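Local atomic coordinates of beta-galactosidase/beta-glucuronidase (PDB entry 6MVF), a protein that binds flavin mononucleotide and, as a glycoside hydrolase family 2 enzyme of a gut bacterium, probably cleaves beta-glucuronides. Residues A[639-643]-A[644-648]; A[36-39]-A[40-44]; A[431-434]-A[435-439]; A[542-546]-A[547-551]. All coordinates share one frame; numbering follows the deposited sequence.

How the interactions relate
The four contacts follow one another along the chain without nesting or crossing, and each closes a tight local loop between neighbouring residues. Interaction 2 comes first, closing the turn after strand 34-37 in the N-terminal sugar-binding domain. Interaction 3 turns the chain as it leaves strand 428-433 of the TIM barrel. Interaction 4, in the same barrel region, is a small hairpin, its nearest atoms about 12 Å from those of interaction 3 and about 14 Å from those of interaction 2. Interaction 1 closes a hairpin in the C-terminal beta-sheet, its centre about 37 Å from that of interaction 4. Interactions 1 and 4 both touch the second subunit.

Interaction 1 of 4, residues A[639-643]-A[644-648]; sequences MAVAD and TVKDS
Ala640 and Asp647 bind each other twice through their backbones, Ala640 N to Asp647 O at 2.8 Å and Asp647 N to Ala640 O at 2.8 Å, the classic mark of an antiparallel hydrogen-bonded pair in a beta hairpin. A third bond, Ala642 N to Val645 O at 3.0 Å, lies nearer the turn at Asp643 and Thr644, whose polar side chains suit their exposed place. The axes of strands 639-641 and 646-648 approach to 4.6 Å and run 171° apart. Beyond the Ala640-Asp647 pair, away from the turn, CA of Met639 adds a C-H...O contact to Asp647 O. Asp647 itself reaches beyond the hairpin, its OD2 accepting from Ile583 N, so the buried carboxylate has a partner. On the face carrying Met639, Val641 and Lys646, the last two lie alongside each other and point the same way, with Val641 CG2 4.0 Å from Lys646 CG. With CG beside its backbone N (chi1 -64°), Lys646 runs extended past the valine's methyl groups and delivers NZ to Asp242 of the second subunit. Replacing the lysine with an alanine would probably leave that aspartate without its salt-bridge mate and bare the methyl groups of Val641. Small Ala640 fits the buried opposite face, packing on Ile583 and Val600. Near the turn, Ala642 CB meets Val645 CG2 at 3.8 Å.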
# COMPACT_ATOMS: atom_id res chain seq x y z
N MET A 639 -27.89 -5.07 -29.95
CA MET A 639 -27.48 -3.88 -29.22
C MET A 639 -28.71 -3.14 -28.73
O MET A 639 -29.57 -2.76 -29.52
CB MET A 639 -26.61 -2.96 -30.09
CG MET A 639 -26.15 -1.75 -29.31
SD MET A 639 -25.04 -0.71 -30.23
CE MET A 639 -26.10 -0.07 -31.53
N ALA A 640 -28.78 -2.93 -27.42
CA ALA A 640 -29.86 -2.17 -26.80
C ALA A 640 -29.30 -0.82 -26.37
O ALA A 640 -28.30 -0.75 -25.65
CB ALA A 640 -30.48 -2.92 -25.62
N VAL A 641 -29.95 0.25 -26.84
CA VAL A 641 -29.56 1.63 -26.57
C VAL A 641 -30.62 2.23 -25.66
O VAL A 641 -31.76 2.46 -26.08
CB VAL A 641 -29.42 2.45 -27.86
CG1 VAL A 641 -29.10 3.89 -27.53
CG2 VAL A 641 -28.33 1.85 -28.74
N ALA A 642 -30.26 2.46 -24.41
CA ALA A 642 -31.14 3.21 -23.52
C ALA A 642 -30.79 4.67 -23.71
O ALA A 642 -30.72 5.14 -24.84
CB ALA A 642 -31.00 2.74 -22.08
N ASP A 643 -30.54 5.42 -22.63
CA ASP A 643 -30.26 6.83 -22.86
C ASP A 643 -28.76 7.04 -23.00
O ASP A 643 -28.25 7.20 -24.11
CB ASP A 643 -30.85 7.68 -21.74
CG ASP A 643 -30.62 9.17 -21.95
OD1 ASP A 643 -30.71 9.94 -20.97
OD2 ASP A 643 -30.34 9.56 -23.11
N THR A 644 -28.03 7.03 -21.88
CA THR A 644 -26.59 7.19 -21.91
C THR A 644 -25.84 5.86 -21.82
O THR A 644 -24.61 5.87 -21.71
CB THR A 644 -26.13 8.10 -20.76
OG1 THR A 644 -26.71 7.63 -19.53
CG2 THR A 644 -26.55 9.54 -21.04
N VAL A 645 -26.55 4.74 -21.83
CA VAL A 645 -25.92 3.44 -21.65
C VAL A 645 -26.34 2.55 -22.80
O VAL A 645 -27.40 2.74 -23.41
CB VAL A 645 -26.30 2.80 -20.30
CG1 VAL A 645 -25.58 3.51 -19.19
CG2 VAL A 645 -27.80 2.87 -20.07
N LYS A 646 -25.49 1.58 -23.12
CA LYS A 646 -25.75 0.64 -24.19
C LYS A 646 -25.37 -0.75 -23.72
O LYS A 646 -24.58 -0.92 -22.79
CB LYS A 646 -24.98 1.00 -25.47
CG LYS A 646 -25.41 2.32 -26.06
CD LYS A 646 -24.56 2.72 -27.26
CE LYS A 646 -25.04 4.06 -27.77
NZ LYS A 646 -24.08 4.73 -28.66
N ASP A 647 -25.97 -1.75 -24.36
CA ASP A 647 -25.59 -3.13 -24.12
C ASP A 647 -25.52 -3.86 -25.46
O ASP A 647 -26.18 -3.47 -26.42
CB ASP A 647 -26.55 -3.85 -23.17
CG ASP A 647 -25.97 -5.17 -22.64
OD1 ASP A 647 -24.72 -5.37 -22.72
OD2 ASP A 647 -26.78 -6.00 -22.17
N SER A 648 -24.70 -4.92 -25.50
CA SER A 648 -24.47 -5.65 -26.74
C SER A 648 -24.15 -7.11 -26.42
O SER A 648 -23.30 -7.40 -25.58
CB SER A 648 -23.31 -5.03 -27.54
OG SER A 648 -22.80 -5.95 -28.50

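Interaction 2 of 4, residues A[36-39]-A[40-44]; sequences LRFP and KGERA
Phe38 meets Glu42 and Arg43 along almost the whole length of its side chain. Its CB is the first to be touched, with Glu42 OE1 3.9 Å away; the same oxygen is 4.2 Å from Phe38 CD2, and the carboxylate plane stands nearly square to the ring, 88° away. On the other ortho carbon the partner changes: Phe38 CD1 lies 3.6 Å from Arg43 CB. One atom further out, Phe38 CE1 is 4.0 Å from Arg43 CD, because the arginine, extended from CG to NE, runs beside the ring in the same direction. What brings these residues round is a type I beta turn from Phe38 to Gly41, which follows strand 34-37 of the sugar-binding domain and leads toward strand 46-48, its antiparallel neighbour. Gly41 N donates to Phe38 O at 2.8 Å. Pro39 is apt for the second position, its ring fixing phi at -59°, while Gly41 easily adopts the positive phi (74°) at the turn's last position. A water takes the N-H of Phe38 and donates to Arg43 O, bridging the two ends of the loop. The ring of Phe38 also meets that of Trp54 edge to face. Past the phenylalanine, the guanidinium of Arg43 binds Trp54 O through NH1 and the carboxylate of Asp58 through NH2, while Glu42 OE2 bonds to Thr69 OG1.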
# COMPACT_ATOMS: atom_id res chain seq x y z
N LEU A 36 -4.81 -30.22 12.49
CA LEU A 36 -6.16 -30.76 12.67
C LEU A 36 -6.08 -32.28 12.67
O LEU A 36 -5.67 -32.87 11.66
CB LEU A 36 -7.09 -30.28 11.57
CG LEU A 36 -8.50 -30.83 11.64
CD1 LEU A 36 -9.13 -30.45 12.97
CD2 LEU A 36 -9.32 -30.29 10.50
N ARG A 37 -6.45 -32.90 13.78
CA ARG A 37 -6.59 -34.35 13.87
C ARG A 37 -8.06 -34.72 14.01
O ARG A 37 -8.90 -33.90 14.42
CB ARG A 37 -5.80 -34.93 15.05
CG ARG A 37 -4.31 -34.72 14.95
CD ARG A 37 -3.62 -35.19 16.21
NE ARG A 37 -2.18 -35.05 16.10
CZ ARG A 37 -1.49 -34.06 16.64
NH1 ARG A 37 -2.11 -33.14 17.35
NH2 ARG A 37 -0.17 -33.99 16.49
N PHE A 38 -8.37 -35.96 13.66
CA PHE A 38 -9.71 -36.52 13.78
C PHE A 38 -9.64 -37.77 14.64
O PHE A 38 -9.20 -38.83 14.16
CB PHE A 38 -10.31 -36.82 12.41
CG PHE A 38 -10.69 -35.59 11.63
CD1 PHE A 38 -9.79 -34.98 10.78
CD2 PHE A 38 -11.96 -35.03 11.76
CE1 PHE A 38 -10.13 -33.83 10.07
CE2 PHE A 38 -12.31 -33.89 11.05
CZ PHE A 38 -11.39 -33.29 10.21
N PRO A 39 -10.05 -37.71 15.91
CA PRO A 39 -9.88 -38.86 16.81
C PRO A 39 -10.55 -40.14 16.33
O PRO A 39 -10.03 -41.23 16.61
CB PRO A 39 -10.48 -38.38 18.13
CG PRO A 39 -10.42 -36.91 18.06
CD PRO A 39 -10.63 -36.55 16.61
N LYS A 40 -11.68 -40.07 15.64
CA LYS A 40 -12.34 -41.25 15.09
C LYS A 40 -11.76 -41.66 13.73
O LYS A 40 -12.38 -42.48 13.03
CB LYS A 40 -13.85 -41.03 14.98
CG LYS A 40 -14.60 -40.97 16.31
CD LYS A 40 -15.88 -40.11 16.23
CE LYS A 40 -16.96 -40.72 15.33
NZ LYS A 40 -18.01 -39.73 14.82
N GLY A 41 -10.63 -41.08 13.33
CA GLY A 41 -9.82 -41.57 12.22
C GLY A 41 -10.35 -41.34 10.82
O GLY A 41 -9.86 -41.98 9.88
N GLU A 42 -11.31 -40.44 10.61
CA GLU A 42 -11.87 -40.28 9.28
C GLU A 42 -10.93 -39.58 8.32
O GLU A 42 -11.17 -39.62 7.10
CB GLU A 42 -13.18 -39.50 9.34
CG GLU A 42 -14.26 -40.17 10.16
CD GLU A 42 -14.55 -39.42 11.45
OE1 GLU A 42 -13.58 -38.87 12.04
OE2 GLU A 42 -15.74 -39.37 11.86
N ARG A 43 -9.88 -38.92 8.82
CA ARG A 43 -8.95 -38.20 7.96
C ARG A 43 -7.59 -38.21 8.63
O ARG A 43 -7.49 -38.08 9.85
CB ARG A 43 -9.38 -36.74 7.70
CG ARG A 43 -10.47 -36.61 6.66
CD ARG A 43 -10.90 -35.18 6.39
NE ARG A 43 -12.17 -35.17 5.66
CZ ARG A 43 -12.90 -34.08 5.45
NH1 ARG A 43 -12.49 -32.90 5.91
NH2 ARG A 43 -14.06 -34.17 4.79
N ALA A 44 -6.55 -38.37 7.82
CA ALA A 44 -5.20 -38.26 8.35
C ALA A 44 -4.97 -36.85 8.88
O ALA A 44 -5.58 -35.89 8.41
CB ALA A 44 -4.18 -38.61 7.26
O HOH W 1 -6.34 -37.09 11.85

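Interaction 3 of 4, residues A[431-434]-A[435-439]; sequences IAHV and SHTPT
Val434 and Thr437 form the two ends of a type I beta turn that carries the chain away from strand 428-433 of the TIM barrel. The carbonyl oxygen of Val434 is gripped twice by the threonine: Thr437 N donates to Val434 O at 3.1 Å, and Thr437 OG1 donates to the same oxygen at 2.9 Å. Both donors come from one face of the carbonyl plane, the N-H from well above it (51°) and the hydroxyl at a smaller tilt. Threonine suits the site because OG1 stands beside its own backbone N (chi1 -67°), which brings hydroxyl and amide to one acceptor. A water donates to OG1 and accepts from Val434 N, so the backbone amide of the valine is satisfied as well. The methyl of the threonine goes the other way, with Thr437 CG2 3.9 Å from His433 ND1; His433 NE2 hydrogen-bonds to Glu450 on the neighbouring barrel strand. Ser435, small and polar as befits the first corner of the turn, hydrogen-bonds through OG to His454. Branched Val434 also serves His436 at the second corner. Its CG1 sits over the centre of one face of the imidazole, a CH-pi contact with Val434 CG1 3.9 Å from the centroid of the His436 ring.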
# COMPACT_ATOMS: atom_id res chain seq x y z
N ILE A 431 -40.01 -12.09 13.00
CA ILE A 431 -40.10 -13.54 12.91
C ILE A 431 -40.31 -13.91 11.45
O ILE A 431 -40.88 -13.13 10.68
CB ILE A 431 -41.23 -14.09 13.84
CG1 ILE A 431 -41.27 -15.62 13.82
CG2 ILE A 431 -42.62 -13.47 13.48
CD1 ILE A 431 -41.95 -16.18 15.02
N ALA A 432 -39.84 -15.09 11.05
CA ALA A 432 -40.08 -15.58 9.69
C ALA A 432 -40.94 -16.83 9.75
O ALA A 432 -40.52 -17.86 10.31
CB ALA A 432 -38.76 -15.84 8.96
N HIS A 433 -42.15 -16.75 9.20
CA HIS A 433 -43.09 -17.86 9.21
C HIS A 433 -42.91 -18.78 8.00
O HIS A 433 -42.63 -18.31 6.88
CB HIS A 433 -44.53 -17.36 9.23
CG HIS A 433 -44.89 -16.55 10.44
ND1 HIS A 433 -44.84 -17.06 11.72
CD2 HIS A 433 -45.32 -15.27 10.56
CE1 HIS A 433 -45.22 -16.12 12.58
NE2 HIS A 433 -45.51 -15.03 11.90
N VAL A 434 -43.08 -20.08 8.22
CA VAL A 434 -43.20 -21.01 7.09
C VAL A 434 -44.49 -20.72 6.32
O VAL A 434 -45.45 -20.14 6.84
CB VAL A 434 -43.13 -22.47 7.57
CG1 VAL A 434 -44.38 -22.87 8.33
CG2 VAL A 434 -42.86 -23.43 6.39
N SER A 435 -44.50 -21.13 5.05
CA SER A 435 -45.56 -20.71 4.14
C SER A 435 -46.95 -21.10 4.65
O SER A 435 -47.90 -20.31 4.53
CB SER A 435 -45.32 -21.32 2.76
OG SER A 435 -46.17 -20.74 1.80
N HIS A 436 -47.08 -22.29 5.21
CA HIS A 436 -48.39 -22.82 5.59
C HIS A 436 -48.81 -22.41 6.99
O HIS A 436 -49.81 -22.94 7.50
CB HIS A 436 -48.41 -24.35 5.46
CG HIS A 436 -47.45 -25.07 6.35
ND1 HIS A 436 -46.21 -25.51 5.92
CD2 HIS A 436 -47.56 -25.48 7.64
CE1 HIS A 436 -45.60 -26.14 6.91
NE2 HIS A 436 -46.39 -26.14 7.96
N THR A 437 -48.09 -21.48 7.62
CA THR A 437 -48.42 -21.02 8.96
C THR A 437 -49.84 -20.46 8.98
O THR A 437 -50.17 -19.58 8.17
CB THR A 437 -47.44 -19.94 9.43
OG1 THR A 437 -46.14 -20.52 9.60
CG2 THR A 437 -47.90 -19.31 10.76
N PRO A 438 -50.71 -20.94 9.88
CA PRO A 438 -52.08 -20.40 9.95
C PRO A 438 -52.06 -18.89 10.11
O PRO A 438 -51.30 -18.34 10.91
CB PRO A 438 -52.68 -21.10 11.19
CG PRO A 438 -51.79 -22.27 11.47
CD PRO A 438 -50.42 -21.94 10.93
N THR A 439 -52.89 -18.20 9.32
CA THR A 439 -52.90 -16.73 9.35
C THR A 439 -53.53 -16.15 10.61
O THR A 439 -53.51 -14.93 10.78
CB THR A 439 -53.61 -16.16 8.10
OG1 THR A 439 -54.88 -16.81 7.91
CG2 THR A 439 -52.73 -16.35 6.85
O HOH W 2 -43.55 -20.94 10.82

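Interaction 4 of 4, residues A[542-546]-A[547-551]; sequences ARSEG and GVKGR
Backbone hydrogen bonds between Arg543, Glu545 and their partners across the turn set the frame. Gly550 N reaches Arg543 O at 2.9 Å in an almost straight bond (176°), while Glu545 and Val548 bond in both directions, Glu545 N to Val548 O at 3.2 Å and Val548 N to Glu545 O at 3.3 Å. Charge comes next, along the first strand. Arg543, bent at chi2 (-87°), swings its guanidinium back over the same side as Glu545, and Arg543 NH1 forms a hydrogen-bonded salt bridge with Glu545 OE1 at 2.9 Å, from above the carboxylate plane. NH2 of the arginine makes a salt bridge with Asp152, and OE2 of the glutamate bonds to Tyr505, so both charges have further partners. A lysine in place of Arg543 would probably be unable to hold Glu545 and Asp152 together, leaving one of the carboxylates without its mate. Packing is lighter. Arg543 CB rests 3.3 Å from Arg551 O, and Ser544 OG lies 3.6 Å from Lys549 CG on the exposed face these two share. Val548 turns to the other face, where it packs on Ile492 and on Asn263 of the second subunit; Arg551 reaches the same subunit with a salt bridge to Glu265, while its NE donates to Met60 O of its own chain. Gly546 and Gly547 occupy the corners, both with positive phi, which glycine takes far more readily than other residues. Such a glycine pair suits the type I' turn of a beta hairpin with a two-residue loop.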
# COMPACT_ATOMS: atom_id res chain seq x y z
N ALA A 542 -27.60 -31.88 1.28
CA ALA A 542 -28.75 -32.75 1.05
C ALA A 542 -29.46 -32.54 -0.28
O ALA A 542 -30.25 -33.40 -0.67
CB ALA A 542 -29.78 -32.58 2.18
N ARG A 543 -29.21 -31.45 -1.01
CA ARG A 543 -29.98 -31.14 -2.21
C ARG A 543 -29.56 -31.98 -3.41
O ARG A 543 -28.37 -32.19 -3.65
CB ARG A 543 -29.85 -29.67 -2.60
CG ARG A 543 -30.62 -28.72 -1.73
CD ARG A 543 -32.02 -28.56 -2.24
NE ARG A 543 -32.73 -27.62 -1.39
CZ ARG A 543 -33.78 -26.93 -1.78
NH1 ARG A 543 -34.25 -27.07 -3.02
NH2 ARG A 543 -34.35 -26.08 -0.93
N SER A 544 -30.54 -32.39 -4.21
CA SER A 544 -30.26 -32.97 -5.52
C SER A 544 -31.48 -32.73 -6.40
O SER A 544 -32.53 -33.33 -6.18
CB SER A 544 -29.94 -34.47 -5.41
OG SER A 544 -29.68 -35.04 -6.68
N GLU A 545 -31.34 -31.85 -7.39
CA GLU A 545 -32.45 -31.48 -8.27
C GLU A 545 -31.94 -30.52 -9.33
O GLU A 545 -30.94 -29.82 -9.14
CB GLU A 545 -33.60 -30.83 -7.49
CG GLU A 545 -33.29 -29.48 -6.86
CD GLU A 545 -34.29 -29.10 -5.76
OE1 GLU A 545 -34.09 -29.53 -4.61
OE2 GLU A 545 -35.29 -28.39 -6.05
N GLY A 546 -32.66 -30.48 -10.45
CA GLY A 546 -32.27 -29.64 -11.56
C GLY A 546 -30.96 -30.03 -12.22
O GLY A 546 -30.37 -29.22 -12.94
N GLY A 547 -30.48 -31.26 -12.00
CA GLY A 547 -29.23 -31.70 -12.57
C GLY A 547 -28.00 -31.22 -11.84
O GLY A 547 -26.90 -31.25 -12.40
N VAL A 548 -28.15 -30.76 -10.60
CA VAL A 548 -27.05 -30.27 -9.78
C VAL A 548 -27.24 -30.85 -8.40
O VAL A 548 -28.36 -30.89 -7.88
CB VAL A 548 -27.03 -28.73 -9.71
CG1 VAL A 548 -25.96 -28.24 -8.74
CG2 VAL A 548 -26.84 -28.12 -11.11
N LYS A 549 -26.14 -31.29 -7.79
CA LYS A 549 -26.15 -31.79 -6.42
C LYS A 549 -25.44 -30.81 -5.50
O LYS A 549 -24.49 -30.14 -5.92
CB LYS A 549 -25.48 -33.16 -6.34
CG LYS A 549 -26.18 -34.25 -7.09
CD LYS A 549 -25.19 -35.27 -7.59
CE LYS A 549 -25.80 -36.64 -7.60
NZ LYS A 549 -26.23 -36.98 -6.22
N GLY A 550 -25.90 -30.74 -4.26
CA GLY A 550 -25.21 -30.01 -3.20
C GLY A 550 -25.56 -28.55 -3.02
O GLY A 550 -24.89 -27.87 -2.23
N ARG A 551 -26.59 -28.04 -3.70
CA ARG A 551 -26.74 -26.60 -3.81
C ARG A 551 -28.20 -26.18 -3.70
O ARG A 551 -29.10 -26.86 -4.20
CB ARG A 551 -26.19 -26.08 -5.16
CG ARG A 551 -24.77 -26.51 -5.48
CD ARG A 551 -23.79 -25.81 -4.59
NE ARG A 551 -22.45 -26.34 -4.81
CZ ARG A 551 -21.67 -26.06 -5.85
NH1 ARG A 551 -22.08 -25.23 -6.80
NH2 ARG A 551 -20.47 -26.62 -5.94
O HOH W 3 -32.08 -26.80 -5.36